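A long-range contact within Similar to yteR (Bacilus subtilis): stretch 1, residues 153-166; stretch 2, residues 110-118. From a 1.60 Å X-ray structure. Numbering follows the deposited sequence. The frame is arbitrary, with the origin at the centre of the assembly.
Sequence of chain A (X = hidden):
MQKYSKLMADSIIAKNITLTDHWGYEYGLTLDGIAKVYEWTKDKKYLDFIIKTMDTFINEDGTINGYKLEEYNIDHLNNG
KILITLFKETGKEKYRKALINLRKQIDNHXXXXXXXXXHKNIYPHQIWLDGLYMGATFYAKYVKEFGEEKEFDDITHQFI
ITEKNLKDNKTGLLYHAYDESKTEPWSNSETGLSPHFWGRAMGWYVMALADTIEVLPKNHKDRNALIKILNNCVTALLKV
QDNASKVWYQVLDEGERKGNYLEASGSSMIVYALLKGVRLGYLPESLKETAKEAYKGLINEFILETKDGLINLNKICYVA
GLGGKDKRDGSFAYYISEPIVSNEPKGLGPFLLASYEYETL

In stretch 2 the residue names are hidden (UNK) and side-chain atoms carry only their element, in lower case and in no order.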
ATOM      1  N   ASP A 153      -2.965 -13.573 -15.214  1.00 16.27           N
ATOM      2  CA  ASP A 153      -2.355 -12.949 -16.393  1.00 16.71           C
ATOM      3  C   ASP A 153      -2.765 -11.485 -16.509  1.00 16.80           C
ATOM      4  O   ASP A 153      -1.985 -10.647 -16.944  1.00 17.04           O
ATOM      5  CB  ASP A 153      -2.808 -13.645 -17.692  1.00 19.39           C
ATOM      6  CG  ASP A 153      -2.261 -15.058 -17.867  1.00 28.02           C
ATOM      7  OD1 ASP A 153      -1.599 -15.610 -16.963  1.00 20.29           O
ATOM      8  OD2 ASP A 153      -2.535 -15.637 -18.948  1.00 23.65           O
ATOM      9  N   ASP A 154      -4.014 -11.207 -16.155  1.00 17.33           N
ATOM     10  CA  ASP A 154      -4.571  -9.856 -16.171  1.00 15.79           C
ATOM     11  C   ASP A 154      -3.817  -9.014 -15.156  1.00 16.77           C
ATOM     12  O   ASP A 154      -3.302  -7.943 -15.479  1.00 18.54           O
ATOM     13  CB  ASP A 154      -6.064  -9.953 -15.832  1.00 18.02           C
ATOM     14  CG  ASP A 154      -6.774  -8.607 -15.778  1.00 25.87           C
ATOM     15  OD1 ASP A 154      -6.142  -7.537 -15.920  1.00 20.53           O
ATOM     16  OD2 ASP A 154      -7.999  -8.643 -15.569  1.00 21.25           O
ATOM     17  N   ILE A 155      -3.729  -9.533 -13.938  1.00 14.78           N
ATOM     18  CA  ILE A 155      -3.064  -8.856 -12.840  1.00 13.82           C
ATOM     19  C   ILE A 155      -1.608  -8.547 -13.167  1.00 13.88           C
ATOM     20  O   ILE A 155      -1.152  -7.404 -12.990  1.00 13.94           O
ATOM     21  CB  ILE A 155      -3.174  -9.713 -11.574  1.00 16.24           C
ATOM     22  CG1 ILE A 155      -4.636  -9.726 -11.105  1.00 15.07           C
ATOM     23  CG2 ILE A 155      -2.235  -9.222 -10.458  1.00 16.49           C
ATOM     24  CD1 ILE A 155      -5.026 -10.985 -10.365  1.00 15.74           C
ATOM     25  N   THR A 156      -0.859  -9.536 -13.631  1.00 15.28           N
ATOM     26  CA  THR A 156       0.554  -9.291 -13.895  1.00 16.92           C
ATOM     27  C   THR A 156       0.740  -8.279 -15.025  1.00 18.05           C
ATOM     28  O   THR A 156       1.620  -7.430 -14.972  1.00 15.62           O
ATOM     29  CB  THR A 156       1.335 -10.588 -14.189  1.00 15.19           C
ATOM     30  OG1 THR A 156       0.762 -11.287 -15.292  1.00 15.82           O
ATOM     31  CG2 THR A 156       1.314 -11.486 -12.969  1.00 17.55           C
ATOM     32  N   HIS A 157      -0.090  -8.370 -16.052  1.00 15.81           N
ATOM     33  CA  HIS A 157      -0.050  -7.401 -17.155  1.00 16.31           C
ATOM     34  C   HIS A 157      -0.220  -5.976 -16.626  1.00 16.21           C
ATOM     35  O   HIS A 157       0.440  -5.033 -17.100  1.00 18.39           O
ATOM     36  CB  HIS A 157      -1.167  -7.731 -18.146  1.00 18.33           C
ATOM     37  CG  HIS A 157      -1.240  -6.807 -19.321  1.00 18.90           C
ATOM     38  ND1 HIS A 157      -0.348  -6.857 -20.372  1.00 25.95           N
ATOM     39  CD2 HIS A 157      -2.110  -5.811 -19.613  1.00 25.77           C
ATOM     40  CE1 HIS A 157      -0.675  -5.943 -21.268  1.00 21.85           C
ATOM     41  NE2 HIS A 157      -1.737  -5.292 -20.827  1.00 24.17           N
ATOM     42  N   GLN A 158      -1.074  -5.797 -15.624  1.00 15.24           N
ATOM     43  CA  GLN A 158      -1.269  -4.456 -15.072  1.00 17.77           C
ATOM     44  C   GLN A 158      -0.006  -3.921 -14.407  1.00 15.17           C
ATOM     45  O   GLN A 158       0.337  -2.752 -14.568  1.00 15.50           O
ATOM     46  CB  GLN A 158      -2.439  -4.432 -14.107  1.00 20.86           C
ATOM     47  CG  GLN A 158      -3.728  -4.806 -14.831  1.00 21.20           C
ATOM     48  CD  GLN A 158      -4.950  -4.251 -14.181  1.00 23.58           C
ATOM     49  OE1 GLN A 158      -4.981  -3.081 -13.774  1.00 20.26           O
ATOM     50  NE2 GLN A 158      -5.982  -5.089 -14.070  1.00 23.74           N
ATOM     51  N   PHE A 159       0.711  -4.773 -13.684  1.00 14.13           N
ATOM     52  CA  PHE A 159       1.992  -4.362 -13.119  1.00 14.48           C
ATOM     53  C   PHE A 159       3.014  -4.009 -14.177  1.00 14.39           C
ATOM     54  O   PHE A 159       3.759  -3.042 -14.023  1.00 14.98           O
ATOM     55  CB  PHE A 159       2.579  -5.460 -12.224  1.00 13.36           C
ATOM     56  CG  PHE A 159       1.962  -5.501 -10.863  1.00 13.02           C
ATOM     57  CD1 PHE A 159       2.458  -4.712  -9.857  1.00 13.01           C
ATOM     58  CD2 PHE A 159       0.853  -6.291 -10.609  1.00 13.60           C
ATOM     59  CE1 PHE A 159       1.890  -4.718  -8.599  1.00 13.13           C
ATOM     60  CE2 PHE A 159       0.268  -6.309  -9.354  1.00 12.38           C
ATOM     61  CZ  PHE A 159       0.786  -5.523  -8.346  1.00 14.48           C
ATOM     62  N   ILE A 160       3.068  -4.812 -15.240  1.00 14.57           N
ATOM     63  CA  ILE A 160       4.061  -4.621 -16.290  1.00 15.48           C
ATOM     64  C   ILE A 160       3.814  -3.332 -17.080  1.00 15.43           C
ATOM     65  O   ILE A 160       4.738  -2.598 -17.379  1.00 15.84           O
ATOM     66  CB  ILE A 160       4.087  -5.846 -17.211  1.00 16.62           C
ATOM     67  CG1 ILE A 160       4.709  -7.022 -16.459  1.00 16.47           C
ATOM     68  CG2 ILE A 160       4.867  -5.577 -18.490  1.00 22.22           C
ATOM     69  CD1 ILE A 160       4.482  -8.393 -17.091  1.00 17.59           C
ATOM     70  N   ILE A 161       2.564  -3.080 -17.415  1.00 16.64           N
ATOM     71  CA  ILE A 161       2.201  -1.872 -18.153  1.00 15.66           C
ATOM     72  C   ILE A 161       2.419  -0.641 -17.273  1.00 16.12           C
ATOM     73  O   ILE A 161       2.834   0.406 -17.758  1.00 17.17           O
ATOM     74  CB  ILE A 161       0.746  -1.943 -18.635  1.00 17.18           C
ATOM     75  CG1 ILE A 161       0.571  -3.051 -19.669  1.00 19.62           C
ATOM     76  CG2 ILE A 161       0.279  -0.597 -19.214  1.00 18.24           C
ATOM     77  CD1 ILE A 161       1.403  -2.901 -20.911  1.00 19.95           C
ATOM     78  N   THR A 162       2.117  -0.761 -15.987  1.00 14.91           N
ATOM     79  CA  THR A 162       2.326   0.362 -15.088  1.00 13.96           C
ATOM     80  C   THR A 162       3.806   0.732 -15.046  1.00 16.73           C
ATOM     81  O   THR A 162       4.165   1.897 -15.129  1.00 15.46           O
ATOM     82  CB  THR A 162       1.772   0.058 -13.692  1.00 14.39           C
ATOM     83  OG1 THR A 162       0.355  -0.099 -13.796  1.00 16.66           O
ATOM     84  CG2 THR A 162       2.093   1.165 -12.705  1.00 15.33           C
ATOM     85  N   GLU A 163       4.684  -0.252 -14.926  1.00 15.18           N
ATOM     86  CA  GLU A 163       6.094   0.067 -14.924  1.00 15.33           C
ATOM     87  C   GLU A 163       6.531   0.675 -16.266  1.00 19.25           C
ATOM     88  O   GLU A 163       7.305   1.629 -16.284  1.00 18.16           O
ATOM     89  CB  GLU A 163       6.925  -1.173 -14.599  1.00 15.86           C
ATOM     90  CG  GLU A 163       8.393  -0.885 -14.403  1.00 21.33           C
ATOM     91  CD  GLU A 163       9.266  -1.238 -15.600  1.00 35.42           C
ATOM     92  OE1 GLU A 163       8.742  -1.450 -16.718  1.00 35.16           O
ATOM     93  OE2 GLU A 163      10.499  -1.288 -15.416  1.00 42.92           O
ATOM     94  N   LYS A 164       6.021   0.153 -17.382  1.00 15.82           N
ATOM     95  CA  LYS A 164       6.381   0.673 -18.695  1.00 21.24           C
ATOM     96  C   LYS A 164       6.035   2.154 -18.818  1.00 18.89           C
ATOM     97  O   LYS A 164       6.830   2.953 -19.317  1.00 20.22           O
ATOM     98  CB  LYS A 164       5.664  -0.120 -19.788  1.00 20.80           C
ATOM     99  CG  LYS A 164       5.929   0.391 -21.195  1.00 21.82           C
ATOM    100  CD  LYS A 164       5.185  -0.427 -22.235  1.00 33.85           C
ATOM    101  CE  LYS A 164       5.667  -0.074 -23.636  1.00 47.08           C
ATOM    102  NZ  LYS A 164       4.894   1.036 -24.269  1.00 53.76           N
ATOM    103  N   ASN A 165       4.858   2.529 -18.334  1.00 16.58           N
ATOM    104  CA  ASN A 165       4.368   3.888 -18.524  1.00 16.07           C
ATOM    105  C   ASN A 165       4.826   4.872 -17.462  1.00 18.68           C
ATOM    106  O   ASN A 165       4.915   6.067 -17.751  1.00 17.38           O
ATOM    107  CB  ASN A 165       2.841   3.923 -18.581  1.00 15.86           C
ATOM    108  CG  ASN A 165       2.269   3.332 -19.878  1.00 19.77           C
ATOM    109  OD1 ASN A 165       2.773   3.576 -20.970  1.00 28.55           O
ATOM    110  ND2 ASN A 165       1.206   2.560 -19.743  1.00 20.98           N
ATOM    111  N   LEU A 166       5.086   4.404 -16.235  1.00 15.28           N
ATOM    112  CA  LEU A 166       5.359   5.333 -15.130  1.00 14.58           C
ATOM    113  C   LEU A 166       6.821   5.440 -14.717  1.00 17.75           C
ATOM    114  O   LEU A 166       7.168   6.318 -13.942  1.00 16.36           O
ATOM    115  CB  LEU A 166       4.508   4.987 -13.890  1.00 14.17           C
ATOM    116  CG  LEU A 166       3.050   5.454 -13.972  1.00 16.28           C
ATOM    117  CD1 LEU A 166       2.240   4.686 -15.020  1.00 18.77           C
ATOM    118  CD2 LEU A 166       2.370   5.363 -12.638  1.00 19.66           C
ATOM    119  N   UNK A 110     -13.667   0.358 -15.249  1.00 16.76           N
ATOM    120  CA  UNK A 110     -13.115   0.840 -16.516  1.00 17.46           C
ATOM    121  C   UNK A 110     -11.608   0.694 -16.615  1.00 16.99           C
ATOM    122  O   UNK A 110     -10.902   0.780 -15.607  1.00 16.13           O
ATOM    123  c   UNK A 110     -13.798   2.686 -15.134  1.00 21.58           C
ATOM    124  c   UNK A 110     -14.338   1.431 -14.501  1.00 18.31           C
ATOM    125  c   UNK A 110     -13.541   2.321 -16.562  1.00 18.01           C
ATOM    126  N   UNK A 111     -11.135   0.490 -17.838  1.00 17.95           N
ATOM    127  CA  UNK A 111      -9.724   0.224 -18.094  1.00 17.84           C
ATOM    128  C   UNK A 111      -9.146   1.133 -19.164  1.00 18.76           C
ATOM    129  O   UNK A 111      -9.869   1.632 -20.037  1.00 19.68           O
ATOM    130  c   UNK A 111      -9.786  -2.226 -17.422  1.00 21.41           C
ATOM    131  c   UNK A 111      -9.909  -3.595 -17.995  1.00 23.25           C
ATOM    132  c   UNK A 111      -9.541  -1.221 -18.529  1.00 19.65           C
ATOM    133  n   UNK A 111     -10.266  -4.651 -17.042  1.00 22.22           N
ATOM    134  n   UNK A 111      -8.113  -5.467 -16.771  1.00 19.53           N
ATOM    135  n   UNK A 111      -9.880  -6.484 -15.712  1.00 19.78           N
ATOM    136  c   UNK A 111      -9.417  -5.529 -16.512  1.00 22.14           C
ATOM    137  N   UNK A 112      -7.833   1.332 -19.092  1.00 18.48           N
ATOM    138  CA  UNK A 112      -7.112   2.098 -20.102  1.00 19.48           C
ATOM    139  C   UNK A 112      -7.003   1.288 -21.381  1.00 21.08           C
ATOM    140  O   UNK A 112      -7.425   0.122 -21.438  1.00 22.09           O
ATOM    141  c   UNK A 112      -5.680   3.144 -18.326  1.00 18.38           C
ATOM    142  c   UNK A 112      -5.686   2.416 -19.656  1.00 19.30           C
ATOM    143  o   UNK A 112      -4.968   1.184 -19.531  1.00 19.76           O
ATOM    144  N   UNK A 113      -6.441   1.897 -22.413  1.00 21.86           N
ATOM    145  CA  UNK A 113      -6.309   1.232 -23.707  1.00 23.81           C
ATOM    146  C   UNK A 113      -5.463  -0.045 -23.597  1.00 23.67           C
ATOM    147  O   UNK A 113      -5.613  -0.977 -24.400  1.00 25.58           O
ATOM    148  c   UNK A 113      -3.655   3.434 -25.637  1.00 55.26           C
ATOM    149  c   UNK A 113      -4.344   4.793 -25.694  1.00 53.58           C
ATOM    150  n   UNK A 113      -3.536   5.795 -26.462  1.00 51.71           N
ATOM    151  c   UNK A 113      -4.252   2.479 -24.572  1.00 42.38           C
ATOM    152  c   UNK A 113      -5.727   2.195 -24.751  1.00 27.60           C
ATOM    153  N   UNK A 114      -4.583  -0.082 -22.600  1.00 22.05           N
ATOM    154  CA  UNK A 114      -3.739  -1.253 -22.330  1.00 22.05           C
ATOM    155  C   UNK A 114      -4.263  -2.120 -21.184  1.00 20.83           C
ATOM    156  O   UNK A 114      -3.512  -2.900 -20.583  1.00 23.80           O
ATOM    157  c   UNK A 114      -0.382   0.605 -22.763  1.00 29.59           C
ATOM    158  c   UNK A 114      -2.317  -0.804 -22.032  1.00 23.02           C
ATOM    159  o   UNK A 114      -0.401   1.474 -21.859  1.00 24.56           O
ATOM    160  c   UNK A 114      -1.694  -0.018 -23.157  1.00 29.13           C
ATOM    161  o   UNK A 114       0.650   0.221 -23.361  1.00 32.64           O
ATOM    162  N   UNK A 115      -5.547  -1.972 -20.880  1.00 20.40           N
ATOM    163  CA  UNK A 115      -6.251  -2.857 -19.948  1.00 20.21           C
ATOM    164  C   UNK A 115      -5.863  -2.743 -18.488  1.00 19.01           C
ATOM    165  O   UNK A 115      -6.046  -3.687 -17.708  1.00 22.72           O
ATOM    166  o   UNK A 115      -8.481  -4.382 -21.070  1.00 37.98           O
ATOM    167  c   UNK A 115      -7.318  -4.645 -21.377  1.00 42.45           C
ATOM    168  c   UNK A 115      -6.189  -4.320 -20.428  1.00 22.34           C
ATOM    169  n   UNK A 115      -6.982  -5.168 -22.561  1.00 43.31           N
ATOM    170  N   UNK A 116      -5.390  -1.566 -18.085  1.00 17.68           N
ATOM    171  CA  UNK A 116      -5.125  -1.291 -16.677  1.00 17.71           C
ATOM    172  C   UNK A 116      -6.331  -0.575 -16.075  1.00 16.01           C
ATOM    173  O   UNK A 116      -6.903   0.317 -16.697  1.00 16.47           O
ATOM    174  c   UNK A 116      -3.864  -0.422 -16.508  1.00 18.01           C
ATOM    175  c   UNK A 116      -2.676  -1.069 -17.238  1.00 19.80           C
ATOM    176  c   UNK A 116      -3.559  -0.181 -15.062  1.00 15.93           C
ATOM    177  N   UNK A 117      -6.741  -0.970 -14.881  1.00 15.27           N
ATOM    178  CA  UNK A 117      -7.838  -0.278 -14.199  1.00 14.85           C
ATOM    179  C   UNK A 117      -7.565   1.239 -14.093  1.00 15.00           C
ATOM    180  O   UNK A 117      -6.496   1.665 -13.622  1.00 16.51           O
ATOM    181  c   UNK A 117      -8.344  -2.269 -12.651  1.00 15.02           C
ATOM    182  c   UNK A 117      -9.362  -2.832 -13.408  1.00 16.73           C
ATOM    183  c   UNK A 117      -7.991  -0.799 -12.768  1.00 13.99           C
ATOM    184  c   UNK A 117      -7.683  -3.065 -11.732  1.00 18.14           C
ATOM    185  c   UNK A 117      -9.009  -4.960 -12.340  1.00 17.88           C
ATOM    186  c   UNK A 117      -8.004  -4.398 -11.572  1.00 22.75           C
ATOM    187  c   UNK A 117      -9.690  -4.183 -13.265  1.00 19.02           C
ATOM    188  N   UNK A 118      -8.541   2.042 -14.470  1.00 14.77           N
ATOM    189  CA  UNK A 118      -8.555   3.440 -14.076  1.00 14.62           C
ATOM    190  C   UNK A 118      -8.528   3.536 -12.544  1.00 16.03           C
ATOM    191  O   UNK A 118      -9.147   2.744 -11.840  1.00 15.28           O
ATOM    192  n   UNK A 118      -9.748   4.322 -18.196  1.00 18.54           N
ATOM    193  c   UNK A 118     -12.350   5.522 -16.084  1.00 19.54           C
ATOM    194  c   UNK A 118     -13.018   6.021 -18.363  1.00 22.35           C
ATOM    195  c   UNK A 118      -9.845   4.126 -14.508  1.00 15.37           C
ATOM    196  c   UNK A 118     -11.869   5.467 -18.876  1.00 19.61           C
ATOM    197  c   UNK A 118     -11.172   4.950 -16.580  1.00 17.59           C
ATOM    198  c   UNK A 118     -10.049   4.315 -15.966  1.00 17.12           C
ATOM    199  c   UNK A 118     -13.260   6.058 -16.979  1.00 22.27           C
ATOM    200  c   UNK A 118      -9.207   3.952 -16.985  1.00 17.35           C
ATOM    201  c   UNK A 118     -10.964   4.918 -17.977  1.00 18.54           C
TER
HETATM  202  O   HOH W   1      -4.658  -6.437 -17.949  1.00 29.38           O

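Position 110 has three side-chain carbons that close a ring onto the backbone N. They do not reach stretch 1. The ring identifies Pro110.

Position 111 has three carbons, a nitrogen, and then a carbon carrying two more nitrogens. This planar end group meets the carboxylate of Asp154 edge-on. The residue is Arg111. NH1 of Arg111 donates to OD1 of Asp154 at 3.0 Å, and NH2 of Arg111 donates to OD2 of Asp154 at 2.9 Å. The two bonds make a salt bridge.

Position 112 has one carbon bearing one oxygen and one carbon. It makes no contact with the helix. It is Thr112. Its OG1 accepts a hydrogen bond from backbone N of position 116, at 3.1 Å, and a weak one from N of position 114, at 3.3 Å.

Position 113 has four carbons in a row ending in nitrogen. The chain is exposed and out of reach of stretch 1. It is Lys113.

Position 114 has three carbons, the third carrying two oxygens. One oxygen lies by the amide of Asn165 and near Ile161. This is Glu114. ND2 of Asn165 donates to OE1 of Glu114 at 2.9 Å. NZ of Lys164 stays 4.4 Å from OE2 of Glu114, beyond a salt bridge. NE2 of His157 donates to backbone O of Glu114 at 3.0 Å.

Position 115 has two carbons, the second carrying one oxygen and one nitrogen. Its CB is 4.4 Å from CD2 of His157. It is Asn115. It closes a type I turn that starts at Thr112, and its phi is positive. Its backbone O accepts from NH1 of Arg111 at 2.9 Å.

Position 116 has one carbon carrying two carbons, and packs on Ile161. It is Val116. CG2 of Val116 lies 3.6 Å from CG2 of Ile161.

Position 117 has one carbon and then a six-carbon ring. NE2 of Gln158 sits over one ring face. It is Phe117. Backbone N of Phe117 donates to OE1 of Gln158 at 3.0 Å.

Position 118 has one carbon and then fused five- and six-membered rings holding eight carbons and one nitrogen. Its CB points away from the helix. It is Trp118.

The contact sets a turn-bearing loop against one helix. Asp154, Gln158, Ile161 and Asn165 follow one another at steps of three or four, so they share a helix side, and His157, three after Asp154 and four before Ile161, lies on that side too. Gln158 links both partners: its NE2 donates to OD1 of Asp154 at 3.1 Å, while its OE1 holds the loop backbone. Polar bonds flank the apolar Ile161 and Val116 pair.

Stretch 2 110-118: PRTKENVFW
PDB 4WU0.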